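Local coordinates for protein 6-phospho-beta-d glycosidase (Streptococcus pyogenes, PDB 5FOO) that probably hydrolyses 6-phosphorylated beta-glucosides as a family 1 glycoside hydrolase, and is captured here with the probe 6-phosphocyclophellitol in its pocket, at residues 94-99 against 151-156. The protein carries 1 engineered substitution. Residues are numbered along the deposited sequence; the frame is centred on the assembly and turned at random.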
ATOM      1  N   ASP A  94       7.431  15.308  19.941  1.00 28.50           N
ATOM      2  CA  ASP A  94       7.028  13.947  20.350  1.00 29.69           C
ATOM      3  C   ASP A  94       6.954  12.979  19.148  1.00 24.94           C
ATOM      4  O   ASP A  94       7.287  11.812  19.270  1.00 23.81           O
ATOM      5  CB  ASP A  94       5.726  13.842  21.196  1.00 35.02           C
ATOM      6  CG  ASP A  94       5.555  12.356  21.807  1.00 44.76           C
ATOM      7  OD1 ASP A  94       5.061  11.392  21.123  1.00 46.57           O
ATOM      8  OD2 ASP A  94       6.023  12.120  22.956  1.00 48.19           O
ATOM      9  N   GLY A  95       6.532  13.462  17.999  1.00 24.93           N
ATOM     10  CA  GLY A  95       6.534  12.606  16.798  1.00 26.03           C
ATOM     11  C   GLY A  95       7.917  12.171  16.349  1.00 25.12           C
ATOM     12  O   GLY A  95       8.120  11.008  15.966  1.00 30.06           O
ATOM     13  N   LEU A  96       8.863  13.096  16.407  1.00 24.39           N
ATOM     14  CA  LEU A  96      10.246  12.798  16.088  1.00 25.71           C
ATOM     15  C   LEU A  96      10.775  11.725  17.048  1.00 24.74           C
ATOM     16  O   LEU A  96      11.301  10.709  16.583  1.00 26.52           O
ATOM     17  CB  LEU A  96      11.108  14.080  16.191  1.00 27.00           C
ATOM     18  CG  LEU A  96      12.596  13.966  15.943  1.00 26.22           C
ATOM     19  CD1 LEU A  96      12.763  13.433  14.521  1.00 28.23           C
ATOM     20  CD2 LEU A  96      13.373  15.296  16.286  1.00 26.34           C
ATOM     21  N   ALA A  97      10.632  11.945  18.362  1.00 27.39           N
ATOM     22  CA  ALA A  97      11.017  10.929  19.380  1.00 28.62           C
ATOM     23  C   ALA A  97      10.293   9.612  19.113  1.00 28.13           C
ATOM     24  O   ALA A  97      10.908   8.582  19.275  1.00 28.87           O
ATOM     25  CB  ALA A  97      10.711  11.404  20.805  1.00 28.46           C
ATOM     26  N   TYR A  98       9.014   9.653  18.657  1.00 27.95           N
ATOM     27  CA  TYR A  98       8.270   8.406  18.347  1.00 26.80           C
ATOM     28  C   TYR A  98       8.895   7.618  17.172  1.00 25.85           C
ATOM     29  O   TYR A  98       9.139   6.426  17.288  1.00 25.71           O
ATOM     30  CB  TYR A  98       6.739   8.585  18.133  1.00 25.30           C
ATOM     31  CG  TYR A  98       6.116   7.264  17.791  1.00 25.25           C
ATOM     32  CD1 TYR A  98       6.003   6.257  18.748  1.00 26.48           C
ATOM     33  CD2 TYR A  98       5.738   6.955  16.493  1.00 26.17           C
ATOM     34  CE1 TYR A  98       5.506   5.010  18.425  1.00 26.71           C
ATOM     35  CE2 TYR A  98       5.231   5.718  16.165  1.00 25.12           C
ATOM     36  CZ  TYR A  98       5.109   4.745  17.134  1.00 26.18           C
ATOM     37  OH  TYR A  98       4.638   3.488  16.801  1.00 23.96           O
ATOM     38  N   TYR A  99       9.187   8.269  16.057  1.00 26.11           N
ATOM     39  CA  TYR A  99       9.725   7.559  14.881  1.00 25.77           C
ATOM     40  C   TYR A  99      11.207   7.138  15.132  1.00 24.93           C
ATOM     41  O   TYR A  99      11.675   6.066  14.678  1.00 25.25           O
ATOM     42  CB  TYR A  99       9.456   8.344  13.567  1.00 23.46           C
ATOM     43  CG  TYR A  99       7.976   8.304  13.241  1.00 25.47           C
ATOM     44  CD1 TYR A  99       7.368   7.093  12.934  1.00 24.45           C
ATOM     45  CD2 TYR A  99       7.160   9.471  13.292  1.00 26.43           C
ATOM     46  CE1 TYR A  99       6.022   7.019  12.685  1.00 26.32           C
ATOM     47  CE2 TYR A  99       5.805   9.405  13.049  1.00 27.36           C
ATOM     48  CZ  TYR A  99       5.241   8.181  12.764  1.00 27.23           C
ATOM     49  OH  TYR A  99       3.881   8.062  12.565  1.00 27.75           O
ATOM     50  N   GLU A 151      16.250  13.787   6.439  1.00 25.81           N
ATOM     51  CA  GLU A 151      17.236  14.421   7.306  1.00 27.71           C
ATOM     52  C   GLU A 151      17.297  13.786   8.679  1.00 30.38           C
ATOM     53  O   GLU A 151      18.370  13.581   9.213  1.00 28.74           O
ATOM     54  CB  GLU A 151      16.942  15.912   7.426  1.00 29.30           C
ATOM     55  CG  GLU A 151      17.208  16.593   6.095  1.00 33.14           C
ATOM     56  CD  GLU A 151      16.657  17.985   5.970  1.00 37.15           C
ATOM     57  OE1 GLU A 151      16.099  18.510   6.945  1.00 38.85           O
ATOM     58  OE2 GLU A 151      16.819  18.570   4.870  1.00 40.38           O
ATOM     59  N   GLN A 152      16.146  13.422   9.240  1.00 30.47           N
ATOM     60  CA  GLN A 152      16.106  12.977  10.611  1.00 28.62           C
ATOM     61  C   GLN A 152      16.374  11.508  10.747  1.00 33.12           C
ATOM     62  O   GLN A 152      16.934  11.098  11.754  1.00 33.30           O
ATOM     63  CB  GLN A 152      14.785  13.320  11.259  1.00 31.93           C
ATOM     64  CG  GLN A 152      14.500  14.816  11.420  1.00 30.08           C
ATOM     65  CD  GLN A 152      15.535  15.502  12.279  1.00 28.85           C
ATOM     66  OE1 GLN A 152      16.004  14.939  13.267  1.00 26.35           O
ATOM     67  NE2 GLN A 152      15.944  16.690  11.867  1.00 26.96           N
ATOM     68  N   PHE A 153      15.955  10.715   9.758  1.00 30.43           N
ATOM     69  CA  PHE A 153      15.984   9.284   9.860  1.00 25.92           C
ATOM     70  C   PHE A 153      16.852   8.596   8.861  1.00 24.26           C
ATOM     71  O   PHE A 153      17.092   7.385   8.993  1.00 26.90           O
ATOM     72  CB  PHE A 153      14.536   8.717   9.708  1.00 26.60           C
ATOM     73  CG  PHE A 153      13.529   9.403  10.632  1.00 26.53           C
ATOM     74  CD1 PHE A 153      13.775   9.468  12.005  1.00 28.50           C
ATOM     75  CD2 PHE A 153      12.373  10.000  10.139  1.00 27.96           C
ATOM     76  CE1 PHE A 153      12.876  10.077  12.869  1.00 26.31           C
ATOM     77  CE2 PHE A 153      11.489  10.685  10.989  1.00 26.07           C
ATOM     78  CZ  PHE A 153      11.753  10.716  12.360  1.00 27.42           C
ATOM     79  N   GLY A 154      17.332   9.313   7.862  1.00 26.14           N
ATOM     80  CA  GLY A 154      18.067   8.669   6.729  1.00 26.59           C
ATOM     81  C   GLY A 154      19.454   8.092   6.970  1.00 24.67           C
ATOM     82  O   GLY A 154      20.025   7.350   6.107  1.00 22.01           O
ATOM     83  N   ASP A 155      19.960   8.372   8.157  1.00 25.56           N
ATOM     84  CA  ASP A 155      21.227   7.811   8.639  1.00 29.25           C
ATOM     85  C   ASP A 155      20.981   6.391   8.959  1.00 31.23           C
ATOM     86  O   ASP A 155      21.891   5.579   8.806  1.00 29.25           O
ATOM     87  CB  ASP A 155      21.735   8.551   9.916  1.00 31.63           C
ATOM     88  CG  ASP A 155      20.727   8.496  11.072  1.00 33.15           C
ATOM     89  OD1 ASP A 155      19.496   8.745  10.884  1.00 31.15           O
ATOM     90  OD2 ASP A 155      21.135   8.153  12.155  1.00 33.31           O
ATOM     91  N   ARG A 156      19.740   6.063   9.373  1.00 28.66           N
ATOM     92  CA  ARG A 156      19.401   4.676   9.774  1.00 27.05           C
ATOM     93  C   ARG A 156      18.440   3.929   8.860  1.00 27.65           C
ATOM     94  O   ARG A 156      18.536   2.706   8.706  1.00 27.83           O
ATOM     95  CB  ARG A 156      18.877   4.669  11.196  1.00 27.19           C
ATOM     96  CG  ARG A 156      19.972   4.847  12.283  1.00 29.05           C
ATOM     97  CD  ARG A 156      19.345   5.350  13.592  1.00 27.37           C
ATOM     98  NE  ARG A 156      18.805   6.684  13.285  1.00 29.10           N
ATOM     99  CZ  ARG A 156      17.771   7.319  13.864  1.00 31.68           C
ATOM    100  NH1 ARG A 156      17.024   6.743  14.823  1.00 29.72           N
ATOM    101  NH2 ARG A 156      17.440   8.542  13.409  1.00 27.88           N
TER
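Phe153, on helix 136-153, reaches to Leu96 and Tyr99 near the start of helix 93-108, joining two outer helices of the (beta/alpha)8 TIM barrel of this family 1 glycosidase. These helices precede the neighbouring barrel strands 159-161 and 112-116. With CG anti to its carbonyl carbon (chi1 -51°), Phe153 points its ring at 94-99, and CB of the preceding Gln152 lies over one face of that ring, 3.9 Å above its plane. Beyond CB and CG, the first atom along the ring to meet 94-99 is Phe153 CE1, 3.7 Å from CD1 of Leu96. At the tip, Phe153 CZ fits between two apolar groups, CD1 of Leu96 and CB of Tyr99, the latter only 3.5 Å away; both approach the ring obliquely. CE2, on the other flank, also lies near Tyr99 CB. Tyr99 offers CB alone to Phe153; its ring leads away to a hydroxyl hydrogen-bonded to Glu20 and to Gln78 N. Around the same Phe153 ring, Ile77, Leu82 and Ile103 extend the apolar packing.

Leu96 has CG anti to the backbone N (chi1 178°), which brings CD1 across to Phe153 and to CB and CG of Gln152. The bent Gln152 chain crosses Leu96 at about a right angle. Farther along, Arg156 forms salt bridges with Asp155 and with Asp104 of helix 93-108, adding a charged link to the apolar one. Its hold on Asp155 is side-on: NH2 meets the syn lone pair of OD1, while Arg156 NE lies 3.0 Å from Asp155 OD2.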